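Local atomic coordinates of BH2621 protein (PDB entry 2QML), a protein that probably transfers acyl groups to an amino group as an N-acyltransferase of the GNAT family, perhaps in siderophore biosynthesis. Residues Pro10-Asp15 against Asn19-Phe24; Asn78-Ser83 against Gln115-Gln120; Ile143-Asp148 against Cys161-Val166; His156-Cys161 against Leu177-Glu182. All blocks are in the same frame, centred on the assembly; numbering follows the deposited sequence.

Contact 1 of 4, residues Pro10-Asp15 against Asn19-Phe24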
loop_
_atom_site.group_PDB
_atom_site.type_symbol
_atom_site.label_atom_id
_atom_site.label_comp_id
_atom_site.label_asym_id
_atom_site.label_seq_id
_atom_site.Cartn_x
_atom_site.Cartn_y
_atom_site.Cartn_z
ATOM N N PRO A 10 -5.216 -1.546 -13.165
ATOM C CA PRO A 10 -6.294 -2.135 -12.368
ATOM C C PRO A 10 -6.370 -3.650 -12.572
ATOM O O PRO A 10 -5.947 -4.163 -13.633
ATOM C CB PRO A 10 -7.559 -1.454 -12.922
ATOM C CG PRO A 10 -7.236 -1.188 -14.291
ATOM C CD PRO A 10 -5.779 -0.750 -14.265
ATOM N N PHE A 11 -6.881 -4.334 -11.552
ATOM C CA PHE A 11 -6.970 -5.777 -11.599
ATOM C C PHE A 11 -8.052 -6.296 -10.689
ATOM O O PHE A 11 -8.506 -5.602 -9.798
ATOM C CB PHE A 11 -5.607 -6.426 -11.276
ATOM C CG PHE A 11 -5.086 -6.134 -9.909
ATOM C CD1 PHE A 11 -4.313 -5.018 -9.662
ATOM C CD2 PHE A 11 -5.400 -6.980 -8.847
ATOM C CE1 PHE A 11 -3.807 -4.778 -8.341
ATOM C CE2 PHE A 11 -4.913 -6.726 -7.562
ATOM C CZ PHE A 11 -4.153 -5.658 -7.323
ATOM N N GLU A 12 -8.499 -7.501 -10.962
ATOM C CA GLU A 12 -9.476 -8.198 -10.147
ATOM C C GLU A 12 -9.057 -9.664 -10.023
ATOM O O GLU A 12 -8.801 -10.352 -11.024
ATOM C CB GLU A 12 -10.889 -8.057 -10.681
ATOM C CG GLU A 12 -11.883 -8.926 -9.888
ATOM C CD GLU A 12 -13.292 -8.867 -10.375
ATOM O OE1 GLU A 12 -13.607 -8.051 -11.276
ATOM O OE2 GLU A 12 -14.084 -9.730 -9.896
ATOM N N VAL A 13 -9.001 -10.156 -8.790
ATOM C CA VAL A 13 -8.638 -11.555 -8.536
ATOM C C VAL A 13 -9.584 -12.163 -7.526
ATOM O O VAL A 13 -10.229 -11.472 -6.730
ATOM C CB VAL A 13 -7.181 -11.719 -8.041
ATOM C CG1 VAL A 13 -6.200 -11.163 -9.102
ATOM C CG2 VAL A 13 -6.962 -11.057 -6.626
ATOM N N PHE A 14 -9.692 -13.479 -7.578
ATOM C CA PHE A 14 -10.380 -14.218 -6.545
ATOM C C PHE A 14 -9.332 -14.635 -5.529
ATOM O O PHE A 14 -8.204 -14.968 -5.897
ATOM C CB PHE A 14 -11.050 -15.459 -7.087
ATOM C CG PHE A 14 -11.917 -16.140 -6.083
ATOM C CD1 PHE A 14 -13.103 -15.571 -5.693
ATOM C CD2 PHE A 14 -11.558 -17.358 -5.549
ATOM C CE1 PHE A 14 -13.901 -16.190 -4.786
ATOM C CE2 PHE A 14 -12.374 -18.017 -4.643
ATOM C CZ PHE A 14 -13.547 -17.423 -4.254
ATOM N N ASP A 15 -9.665 -14.554 -4.251
ATOM C CA ASP A 15 -8.785 -15.137 -3.224
ATOM C C ASP A 15 -9.536 -16.259 -2.520
ATOM O O ASP A 15 -10.506 -16.029 -1.803
ATOM C CB ASP A 15 -8.277 -14.117 -2.236
ATOM C CG ASP A 15 -7.265 -14.725 -1.310
ATOM O OD1 ASP A 15 -7.668 -15.355 -0.320
ATOM O OD2 ASP A 15 -6.069 -14.662 -1.621
ATOM N N ASN A 19 -12.084 -16.410 0.505
ATOM C CA ASN A 19 -13.244 -16.627 -0.353
ATOM C C ASN A 19 -13.920 -15.287 -0.729
ATOM O O ASN A 19 -15.110 -15.059 -0.481
ATOM C CB ASN A 19 -14.211 -17.586 0.348
ATOM C CG ASN A 19 -15.161 -18.222 -0.582
ATOM O OD1 ASN A 19 -14.751 -18.837 -1.576
ATOM N ND2 ASN A 19 -16.449 -18.156 -0.240
ATOM N N LYS A 20 -13.127 -14.384 -1.271
ATOM C CA LYS A 20 -13.589 -13.081 -1.670
ATOM C C LYS A 20 -13.011 -12.684 -3.018
ATOM O O LYS A 20 -11.946 -13.154 -3.426
ATOM C CB LYS A 20 -13.102 -12.014 -0.704
ATOM C CG LYS A 20 -13.438 -12.164 0.741
ATOM C CD LYS A 20 -14.887 -12.019 0.998
ATOM C CE LYS A 20 -15.105 -12.186 2.481
ATOM N NZ LYS A 20 -16.540 -12.189 2.710
ATOM N N LYS A 21 -13.735 -11.794 -3.695
ATOM C CA LYS A 21 -13.291 -11.125 -4.909
ATOM C C LYS A 21 -12.549 -9.873 -4.463
ATOM O O LYS A 21 -13.109 -9.079 -3.704
ATOM C CB LYS A 21 -14.522 -10.778 -5.755
ATOM C CG LYS A 21 -14.376 -9.807 -6.857
ATOM C CD LYS A 21 -15.790 -9.401 -7.412
ATOM C CE LYS A 21 -16.725 -10.606 -7.543
ATOM N NZ LYS A 21 -17.991 -10.267 -8.334
ATOM N N LEU A 22 -11.307 -9.727 -4.905
ATOM C CA LEU A 22 -10.498 -8.554 -4.621
ATOM C C LEU A 22 -10.390 -7.761 -5.903
ATOM O O LEU A 22 -10.018 -8.282 -6.950
ATOM C CB LEU A 22 -9.097 -8.936 -4.184
ATOM C CG LEU A 22 -8.973 -10.016 -3.102
ATOM C CD1 LEU A 22 -7.499 -10.156 -2.727
ATOM C CD2 LEU A 22 -9.858 -9.714 -1.923
ATOM N N SER A 23 -10.725 -6.495 -5.832
ATOM C CA SER A 23 -10.563 -5.674 -7.031
ATOM C C SER A 23 -9.985 -4.301 -6.701
ATOM O O SER A 23 -10.294 -3.661 -5.691
ATOM C CB SER A 23 -11.829 -5.541 -7.811
ATOM O OG SER A 23 -12.880 -5.079 -7.059
ATOM N N PHE A 24 -9.089 -3.914 -7.583
ATOM C CA PHE A 24 -8.325 -2.665 -7.458
ATOM C C PHE A 24 -8.510 -1.808 -8.692
ATOM O O PHE A 24 -8.317 -2.277 -9.826
ATOM C CB PHE A 24 -6.851 -2.976 -7.307
ATOM C CG PHE A 24 -6.452 -3.524 -5.970
ATOM C CD1 PHE A 24 -6.720 -4.848 -5.654
ATOM C CD2 PHE A 24 -5.735 -2.768 -5.077
ATOM C CE1 PHE A 24 -6.305 -5.401 -4.425
ATOM C CE2 PHE A 24 -5.332 -3.304 -3.827
ATOM C CZ PHE A 24 -5.634 -4.597 -3.512
#
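A beta hairpin joins Phe11-Asp15 to Lys20-Phe24, and six backbone hydrogen bonds tie its hydrogen-bonded pairs Phe11-Phe24, Val13-Leu22 and Asp15-Lys20. The shortest runs from Leu22 N to Val13 O at 2.7 Å. Near the turn, Asn19 and Lys20 both face Asp15, a G1 beta bulge. The Phe11 and Phe24 rings lie side by side on one face, their planes 19° apart, but slid so far that they barely overlap. Instead Phe24 CB sits over the Phe11 ring, 3.9 Å from its centroid. Beside them Val13 CG2 meets Leu22 CB at 3.9 Å. On the other face, Glu12, with CG anti to the backbone N (chi1 174°), sends an extended chain across to Lys21, where its carboxylate rests on the aliphatic part; Glu12 OE2 stays 4.2 Å from Lys21 NZ, beyond a salt bridge. Farther along, Asn19 OD1 approaches the edge of the Phe14 ring, 3.3 Å from Phe14 CZ, with amide and ring almost perpendicular. In the fold, strand 11-15 forms one edge of the sheet and strand 20-26 pairs next with strand 70-77; Phe24 packs on Leu126 and Ile130 of helix 123-135, while Asp15 OD2 forms a salt bridge with Lys194 NZ and a hydrogen bond with Trp193 NE1.

Contact 2 of 4, residues Asn78-Ser83 against Gln115-Gln120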
loop_
_atom_site.group_PDB
_atom_site.type_symbol
_atom_site.label_atom_id
_atom_site.label_comp_id
_atom_site.label_asym_id
_atom_site.label_seq_id
_atom_site.Cartn_x
_atom_site.Cartn_y
_atom_site.Cartn_z
ATOM N N ASN A 78 -15.406 -7.869 -2.586
ATOM C CA ASN A 78 -16.738 -8.123 -3.094
ATOM C C ASN A 78 -17.427 -6.841 -3.549
ATOM O O ASN A 78 -18.617 -6.608 -3.291
ATOM C CB ASN A 78 -17.566 -8.881 -2.067
ATOM C CG ASN A 78 -17.180 -10.344 -1.976
ATOM O OD1 ASN A 78 -16.353 -10.863 -2.731
ATOM N ND2 ASN A 78 -17.843 -11.032 -1.083
ATOM N N GLY A 79 -16.624 -6.002 -4.202
ATOM C CA GLY A 79 -17.073 -4.745 -4.734
ATOM C C GLY A 79 -17.143 -3.558 -3.810
ATOM O O GLY A 79 -17.240 -2.450 -4.293
ATOM N N VAL A 80 -17.061 -3.790 -2.484
ATOM C CA VAL A 80 -17.152 -2.705 -1.518
ATOM C C VAL A 80 -15.780 -2.077 -1.341
ATOM O O VAL A 80 -14.866 -2.753 -0.946
ATOM C CB VAL A 80 -17.711 -3.183 -0.156
ATOM C CG1 VAL A 80 -17.719 -2.029 0.844
ATOM C CG2 VAL A 80 -19.164 -3.862 -0.279
ATOM N N PRO A 81 -15.645 -0.793 -1.653
ATOM C CA PRO A 81 -14.357 -0.109 -1.568
ATOM C C PRO A 81 -13.996 0.084 -0.094
ATOM O O PRO A 81 -14.830 0.515 0.706
ATOM C CB PRO A 81 -14.610 1.223 -2.228
ATOM C CG PRO A 81 -16.117 1.408 -2.120
ATOM C CD PRO A 81 -16.750 0.100 -2.027
HETATM N N MSE A 82 -12.787 -0.269 0.300
HETATM C CA MSE A 82 -12.429 -0.196 1.731
HETATM C C MSE A 82 -10.935 0.019 2.025
HETATM O O MSE A 82 -10.509 -0.005 3.162
HETATM C CB MSE A 82 -12.980 -1.447 2.448
HETATM C CG MSE A 82 -12.763 -2.798 1.740
HETATM SE SE MSE A 82 -10.923 -3.258 1.339
HETATM C CE MSE A 82 -10.330 -3.580 3.190
ATOM N N SER A 83 -10.159 0.315 0.988
ATOM C CA SER A 83 -8.730 0.524 1.135
ATOM C C SER A 83 -8.186 1.470 0.063
ATOM O O SER A 83 -8.708 1.573 -1.058
ATOM C CB SER A 83 -8.003 -0.825 1.149
ATOM O OG SER A 83 -8.203 -1.522 -0.053
ATOM N N GLN A 115 -13.930 1.214 9.354
ATOM C CA GLN A 115 -13.711 0.394 10.540
ATOM C C GLN A 115 -14.245 -1.007 10.397
ATOM O O GLN A 115 -13.647 -1.955 10.932
ATOM C CB GLN A 115 -14.369 1.030 11.746
ATOM C CG GLN A 115 -13.683 2.288 12.145
ATOM C CD GLN A 115 -14.355 2.918 13.329
ATOM O OE1 GLN A 115 -14.704 2.241 14.299
ATOM N NE2 GLN A 115 -14.576 4.212 13.246
ATOM N N GLU A 116 -15.354 -1.156 9.643
ATOM C CA GLU A 116 -15.985 -2.462 9.448
ATOM C C GLU A 116 -15.121 -3.442 8.654
ATOM O O GLU A 116 -15.494 -4.602 8.496
ATOM C CB GLU A 116 -17.411 -2.363 8.833
ATOM C CG GLU A 116 -17.596 -1.918 7.335
ATOM C CD GLU A 116 -17.794 -0.395 7.129
ATOM O OE1 GLU A 116 -17.444 0.416 8.018
ATOM O OE2 GLU A 116 -18.286 -0.004 6.064
ATOM N N TYR A 117 -13.991 -2.974 8.118
ATOM C CA TYR A 117 -13.043 -3.877 7.440
ATOM C C TYR A 117 -11.740 -4.093 8.191
ATOM O O TYR A 117 -10.821 -4.735 7.672
ATOM C CB TYR A 117 -12.806 -3.382 5.991
ATOM C CG TYR A 117 -13.995 -3.698 5.126
ATOM C CD1 TYR A 117 -14.136 -4.957 4.538
ATOM C CD2 TYR A 117 -15.027 -2.773 4.949
ATOM C CE1 TYR A 117 -15.243 -5.260 3.764
ATOM C CE2 TYR A 117 -16.138 -3.067 4.194
ATOM C CZ TYR A 117 -16.259 -4.318 3.615
ATOM O OH TYR A 117 -17.374 -4.613 2.860
ATOM N N LEU A 118 -11.673 -3.593 9.419
ATOM C CA LEU A 118 -10.514 -3.828 10.271
ATOM C C LEU A 118 -10.719 -5.080 11.125
ATOM O O LEU A 118 -11.846 -5.503 11.402
ATOM C CB LEU A 118 -10.284 -2.649 11.209
ATOM C CG LEU A 118 -10.012 -1.270 10.610
ATOM C CD1 LEU A 118 -10.047 -0.204 11.746
ATOM C CD2 LEU A 118 -8.700 -1.289 9.822
ATOM N N GLY A 119 -9.607 -5.631 11.581
ATOM C CA GLY A 119 -9.618 -6.731 12.526
ATOM C C GLY A 119 -10.055 -8.060 12.013
ATOM O O GLY A 119 -10.355 -8.944 12.796
ATOM N N GLN A 120 -10.078 -8.236 10.707
ATOM C CA GLN A 120 -10.536 -9.470 10.106
ATOM C C GLN A 120 -9.511 -10.191 9.236
ATOM O O GLN A 120 -9.851 -11.153 8.583
ATOM C CB GLN A 120 -11.760 -9.133 9.293
ATOM C CG GLN A 120 -12.905 -8.703 10.212
ATOM C CD GLN A 120 -13.926 -7.945 9.471
ATOM O OE1 GLN A 120 -14.720 -8.523 8.734
ATOM N NE2 GLN A 120 -13.944 -6.627 9.671
#
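Gln120 NE2 is held by two carbonyls of the turn that presents Tyr117 to Val80 and Met82: it donates to Glu116 O at 2.8 Å and to Leu118 O at 2.9 Å. Both acceptors lie in the plane of the Gln120 amide, whereas the nitrogen stands above each carbonyl plane, so the two bonds fix the rotation of the amide and draw the turn together. This is the connection between strand 106-112 and helix 123-135, which in GNAT enzymes typically cradles the pyrophosphate of the acyl-CoA; a comparable role here is an inference. A 3-10 segment, with Leu118 N bonded to Gln115 O, opens the turn and carries the Tyr117 ring to strand 80-89. There Met82, a selenomethionine, and Ser83 both face Gly75 in a classic beta bulge. Met82 CG lies between the backbone N and the carbonyl carbon (chi1 45°), which sets it over the middle of the Tyr117 ring, 3.7 Å from the centroid and 12° off the normal. The chain then bends twice; SE, 5.2 Å from the same centroid, makes an oblique Met-aromatic contact, and the methyl CE curls back to Tyr117 CB. Ile77 and Ile112 also touch both side chains. At the phenol end, Val80 CG1 reaches Tyr117 OH at 3.3 Å and Tyr117 CE2 at 3.8 Å.

Contact 3 of 4, residues Ile143-Asp148 against Cys161-Val166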
loop_
_atom_site.group_PDB
_atom_site.type_symbol
_atom_site.label_atom_id
_atom_site.label_comp_id
_atom_site.label_asym_id
_atom_site.label_seq_id
_atom_site.Cartn_x
_atom_site.Cartn_y
_atom_site.Cartn_z
ATOM N N ILE A 143 10.518 -4.435 -3.451
ATOM C CA ILE A 143 9.495 -3.478 -3.066
ATOM C C ILE A 143 9.785 -3.068 -1.612
ATOM O O ILE A 143 10.079 -3.901 -0.792
ATOM C CB ILE A 143 8.056 -4.013 -3.195
ATOM C CG1 ILE A 143 7.721 -4.357 -4.664
ATOM C CG2 ILE A 143 7.045 -2.981 -2.682
ATOM C CD1 ILE A 143 6.414 -5.095 -4.875
ATOM N N VAL A 144 9.716 -1.769 -1.338
ATOM C CA VAL A 144 9.982 -1.221 -0.026
ATOM C C VAL A 144 8.724 -0.606 0.583
ATOM O O VAL A 144 7.750 -0.240 -0.088
ATOM C CB VAL A 144 11.130 -0.173 -0.039
ATOM C CG1 VAL A 144 12.400 -0.751 -0.681
ATOM C CG2 VAL A 144 10.673 1.168 -0.694
ATOM N N ALA A 145 8.766 -0.518 1.899
ATOM C CA ALA A 145 7.718 0.092 2.721
ATOM C C ALA A 145 8.450 0.804 3.878
ATOM O O ALA A 145 9.569 0.400 4.281
ATOM C CB ALA A 145 6.790 -0.935 3.234
ATOM N N GLU A 146 7.844 1.898 4.351
ATOM C CA GLU A 146 8.380 2.673 5.480
ATOM C C GLU A 146 7.263 3.044 6.459
ATOM O O GLU A 146 7.061 4.228 6.716
ATOM C CB GLU A 146 9.208 3.887 4.972
ATOM C CG GLU A 146 8.661 4.625 3.732
ATOM C CD GLU A 146 7.199 5.020 3.897
ATOM O OE1 GLU A 146 6.358 4.100 3.739
ATOM O OE2 GLU A 146 6.869 6.210 4.210
ATOM N N PRO A 147 6.613 2.018 7.065
ATOM C CA PRO A 147 5.603 2.281 8.054
ATOM C C PRO A 147 6.175 3.137 9.194
ATOM O O PRO A 147 7.369 2.989 9.515
ATOM C CB PRO A 147 5.266 0.879 8.594
ATOM C CG PRO A 147 6.502 0.004 8.256
ATOM C CD PRO A 147 6.917 0.567 6.928
ATOM N N ASP A 148 5.361 4.001 9.788
ATOM C CA ASP A 148 5.723 4.657 11.017
ATOM C C ASP A 148 6.270 3.606 11.985
ATOM O O ASP A 148 5.655 2.526 12.156
ATOM C CB ASP A 148 4.506 5.360 11.599
ATOM C CG ASP A 148 4.840 6.236 12.757
ATOM O OD1 ASP A 148 5.234 5.737 13.841
ATOM O OD2 ASP A 148 4.659 7.436 12.618
ATOM N N CYS A 161 4.465 -10.877 5.165
ATOM C CA CYS A 161 4.466 -10.895 3.697
ATOM C C CYS A 161 5.842 -10.926 3.045
ATOM O O CYS A 161 5.923 -10.846 1.824
ATOM C CB CYS A 161 3.665 -9.728 3.148
ATOM S SG CYS A 161 1.955 -9.869 3.696
ATOM N N GLY A 162 6.910 -11.052 3.831
ATOM C CA GLY A 162 8.246 -11.186 3.271
ATOM C C GLY A 162 9.180 -10.002 3.472
ATOM O O GLY A 162 10.358 -10.120 3.174
ATOM N N PHE A 163 8.655 -8.886 3.959
ATOM C CA PHE A 163 9.468 -7.687 4.211
ATOM C C PHE A 163 10.432 -7.912 5.363
ATOM O O PHE A 163 10.065 -8.493 6.404
ATOM C CB PHE A 163 8.627 -6.443 4.525
ATOM C CG PHE A 163 7.890 -5.874 3.354
ATOM C CD1 PHE A 163 6.700 -6.437 2.897
ATOM C CD2 PHE A 163 8.390 -4.757 2.689
ATOM C CE1 PHE A 163 6.036 -5.910 1.798
ATOM C CE2 PHE A 163 7.698 -4.215 1.625
ATOM C CZ PHE A 163 6.540 -4.798 1.183
ATOM N N GLN A 164 11.671 -7.512 5.136
ATOM C CA GLN A 164 12.720 -7.526 6.158
ATOM C C GLN A 164 13.022 -6.100 6.617
ATOM O O GLN A 164 13.257 -5.220 5.805
ATOM C CB GLN A 164 13.996 -8.177 5.636
ATOM C CG GLN A 164 13.804 -9.697 5.397
ATOM N N PRO A 165 13.040 -5.853 7.930
ATOM C CA PRO A 165 13.406 -4.499 8.391
ATOM C C PRO A 165 14.878 -4.202 8.120
ATOM O O PRO A 165 15.724 -5.104 8.209
ATOM C CB PRO A 165 13.077 -4.521 9.892
ATOM C CG PRO A 165 12.979 -5.947 10.245
ATOM C CD PRO A 165 12.628 -6.730 9.035
ATOM N N VAL A 166 15.157 -2.970 7.727
ATOM C CA VAL A 166 16.509 -2.503 7.448
ATOM C C VAL A 166 16.957 -1.556 8.572
ATOM O O VAL A 166 17.905 -1.875 9.272
ATOM C CB VAL A 166 16.632 -1.824 6.081
ATOM C CG1 VAL A 166 18.056 -1.341 5.867
ATOM C CG2 VAL A 166 16.149 -2.792 4.915
#
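The backbones of 143-148 and 161-166 come closest at Val144 and Phe163, whose CA atoms are 7.7 Å apart; no hydrogen bond joins them. The chain leaves strand 142-145, passes through helix 152-160 and returns in strand 164-170, parallel to the first: a beta-alpha-beta crossover with strand 175-182 lying between its two strands. Gly162, at positive phi, is the C-prime residue of a Schellman motif, in which Phe163 N bonds to Phe158 O and Gly162 N to Lys159 O. The turn leads directly into Phe163, whose ring bridges the gap. With CG anti to the carbonyl carbon (chi1 -72°), the ring reaches strand 142-145 by its CE2 corner. Phe163 CE2 is 3.4 Å from Ile143 O and 3.8 Å from Ala145 CB, while the Val144 carbonyl carbon comes in at the edge, near the ring plane. Ile143 CG2 stands farther off, 4.3 Å from Phe163 CZ. Elsewhere Phe163 meets Phe158 edge-to-face and packs on Met131 and Cys181. Ile143 O is engaged by Cys181 N within the sheet, so the contact between the segments is mainly van der Waals packing of the ring on backbone and methyl, in a buried place.

Contact 4 of 4, residues His156-Cys161 against Leu177-Glu182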
loop_
_atom_site.group_PDB
_atom_site.type_symbol
_atom_site.label_atom_id
_atom_site.label_comp_id
_atom_site.label_asym_id
_atom_site.label_seq_id
_atom_site.Cartn_x
_atom_site.Cartn_y
_atom_site.Cartn_z
ATOM N N HIS A 156 4.314 -5.879 11.593
ATOM C CA HIS A 156 4.067 -7.333 11.644
ATOM C C HIS A 156 3.506 -7.894 10.326
ATOM O O HIS A 156 3.977 -8.919 9.827
ATOM C CB HIS A 156 3.129 -7.634 12.811
ATOM C CG HIS A 156 2.682 -9.061 12.871
ATOM N ND1 HIS A 156 3.498 -10.081 13.304
ATOM C CD2 HIS A 156 1.531 -9.647 12.460
ATOM C CE1 HIS A 156 2.857 -11.229 13.194
ATOM N NE2 HIS A 156 1.658 -10.995 12.702
ATOM N N VAL A 157 2.496 -7.235 9.785
ATOM C CA VAL A 157 1.861 -7.649 8.542
ATOM C C VAL A 157 2.938 -7.682 7.425
ATOM O O VAL A 157 3.063 -8.663 6.678
ATOM C CB VAL A 157 0.695 -6.689 8.159
ATOM C CG1 VAL A 157 0.243 -6.884 6.682
ATOM C CG2 VAL A 157 -0.509 -6.812 9.088
ATOM N N PHE A 158 3.706 -6.600 7.306
ATOM C CA PHE A 158 4.768 -6.529 6.306
ATOM C C PHE A 158 5.750 -7.687 6.498
ATOM O O PHE A 158 6.093 -8.376 5.540
ATOM C CB PHE A 158 5.494 -5.176 6.292
ATOM C CG PHE A 158 4.734 -4.038 5.654
ATOM C CD1 PHE A 158 4.241 -4.167 4.369
ATOM C CD2 PHE A 158 4.555 -2.804 6.296
ATOM C CE1 PHE A 158 3.591 -3.107 3.758
ATOM C CE2 PHE A 158 3.910 -1.750 5.688
ATOM C CZ PHE A 158 3.396 -1.905 4.438
ATOM N N LYS A 159 6.206 -7.947 7.720
ATOM C CA LYS A 159 7.112 -9.076 7.940
ATOM C C LYS A 159 6.501 -10.399 7.474
ATOM O O LYS A 159 7.174 -11.212 6.848
ATOM C CB LYS A 159 7.490 -9.190 9.416
ATOM C CG LYS A 159 8.478 -8.154 9.885
ATOM C CD LYS A 159 8.788 -8.337 11.374
ATOM C CE LYS A 159 9.653 -7.189 11.883
ATOM N NZ LYS A 159 9.802 -7.227 13.363
ATOM N N LYS A 160 5.215 -10.613 7.772
ATOM C CA LYS A 160 4.523 -11.842 7.401
ATOM C C LYS A 160 4.457 -11.988 5.897
ATOM O O LYS A 160 4.405 -13.117 5.398
ATOM C CB LYS A 160 3.132 -11.867 8.021
ATOM C CG LYS A 160 3.125 -12.269 9.508
ATOM C CD LYS A 160 2.641 -13.713 9.783
ATOM C CE LYS A 160 1.115 -13.836 9.433
ATOM N NZ LYS A 160 0.343 -14.960 10.060
ATOM N N CYS A 161 4.465 -10.877 5.165
ATOM C CA CYS A 161 4.466 -10.895 3.697
ATOM C C CYS A 161 5.842 -10.926 3.045
ATOM O O CYS A 161 5.923 -10.846 1.824
ATOM C CB CYS A 161 3.665 -9.728 3.148
ATOM S SG CYS A 161 1.955 -9.869 3.696
ATOM N N LEU A 177 10.177 2.843 9.641
ATOM C CA LEU A 177 11.012 1.654 9.647
ATOM C C LEU A 177 11.101 1.257 8.184
ATOM O O LEU A 177 10.104 0.818 7.597
ATOM C CB LEU A 177 10.468 0.529 10.527
ATOM C CG LEU A 177 11.323 -0.746 10.561
ATOM C CD1 LEU A 177 12.699 -0.526 11.205
ATOM C CD2 LEU A 177 10.526 -1.860 11.256
ATOM N N LEU A 178 12.255 1.471 7.571
ATOM C CA LEU A 178 12.459 1.033 6.184
ATOM C C LEU A 178 12.513 -0.504 6.167
ATOM O O LEU A 178 13.269 -1.117 6.937
ATOM C CB LEU A 178 13.704 1.665 5.593
ATOM C CG LEU A 178 14.127 1.257 4.175
ATOM C CD1 LEU A 178 13.051 1.594 3.121
ATOM C CD2 LEU A 178 15.527 1.861 3.772
HETATM N N MSE A 179 11.709 -1.105 5.298
HETATM C CA MSE A 179 11.599 -2.551 5.137
HETATM C C MSE A 179 11.675 -2.853 3.647
HETATM O O MSE A 179 11.143 -2.074 2.838
HETATM C CB MSE A 179 10.294 -3.064 5.699
HETATM C CG MSE A 179 10.083 -2.629 7.100
HETATM SE SE MSE A 179 8.376 -3.251 7.821
HETATM C CE MSE A 179 8.797 -5.120 8.197
ATOM N N LYS A 180 12.352 -3.940 3.294
ATOM C CA LYS A 180 12.502 -4.361 1.904
ATOM C C LYS A 180 11.983 -5.763 1.691
ATOM O O LYS A 180 12.258 -6.660 2.479
ATOM C CB LYS A 180 13.955 -4.314 1.438
ATOM C CG LYS A 180 14.617 -2.959 1.615
ATOM C CD LYS A 180 15.888 -2.729 0.739
ATOM C CE LYS A 180 16.996 -3.689 0.921
ATOM N NZ LYS A 180 18.129 -3.285 -0.003
ATOM N N CYS A 181 11.236 -5.947 0.607
ATOM C CA CYS A 181 10.721 -7.253 0.211
ATOM C C CYS A 181 11.320 -7.606 -1.153
ATOM O O CYS A 181 11.086 -6.897 -2.113
ATOM C CB CYS A 181 9.231 -7.205 0.145
ATOM S SG CYS A 181 8.518 -8.845 -0.142
ATOM N N GLU A 182 12.116 -8.663 -1.191
ATOM C CA GLU A 182 12.742 -9.172 -2.394
ATOM C C GLU A 182 11.767 -10.113 -3.082
ATOM O O GLU A 182 11.042 -10.878 -2.438
ATOM C CB GLU A 182 14.023 -9.913 -2.047
ATOM C CG GLU A 182 15.029 -9.126 -1.274
ATOM C CD GLU A 182 15.337 -7.736 -1.854
ATOM O OE1 GLU A 182 15.226 -7.558 -3.079
ATOM O OE2 GLU A 182 15.707 -6.816 -1.073
#
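Met179, a selenomethionine of strand 175-182, points its CB toward Phe158 and Lys159 on the helix that covers this part of the sheet. Its CG stands anti to the carbonyl carbon (chi1 -53°), and the chain runs straight on to SE, so that CB and CG serve as the stalk that spans the gap between strand and helix. SE is the first atom to touch: it lies 3.8 Å from Phe158 CB and 4.1 Å from Phe158 CD2. SE is 5.1 Å from the ring centroid of Phe158 and 60° off its normal, an oblique Met-aromatic contact. A bend at the last torsion (chi3 77°) then turns the methyl toward Lys159. CE meets Phe158 CB once more, and presses on Lys159 CG at 3.5 Å, tighter than usual for two carbons. The arrangement is helix-on-sheet packing within the alpha/beta GNAT fold, where helix 152-160 lies against the strand that separates strands 142-145 and 164-170. Lys159 crosses the Met179 chain at about a right angle with its own chain extended, and its flank also touches Pro165. Phe158 packs on Ala145, and a glycerol, probably from the crystallisation liquor, lies close to its side chain. Beyond the helix end, where Cys161 leaves helical geometry, Cys181 SG comes to 3.8 Å from Cys161 O. The two sulfurs themselves, Cys161 SG and Cys181 SG, are 7.7 Å apart, and Cys181 packs on Phe163 and on Met131 of helix 123-135.

Overall arrangement
All four contacts reach one mixed sheet, but at different depths. Contacts 3 and 4 are buried, their centres about 3 Å apart; they share Cys161, and their strands are neighbours, joined by backbone bonds such as Ile143 with Cys181. Contacts 1 and 2 are only partly buried: contact 1 sits at one edge of the sheet, and contact 2 at the end of the more central strand 80-89, with centres about 13 Å apart, linked where Lys21 meets Asn78. Contact 1 is the one built on strand-to-strand hydrogen bonds between its own segments. The other three rely on side chains crossing a gap: a tyrosine face in contact 2, a phenylalanine corner in contact 3 and a selenomethionine tip in contact 4.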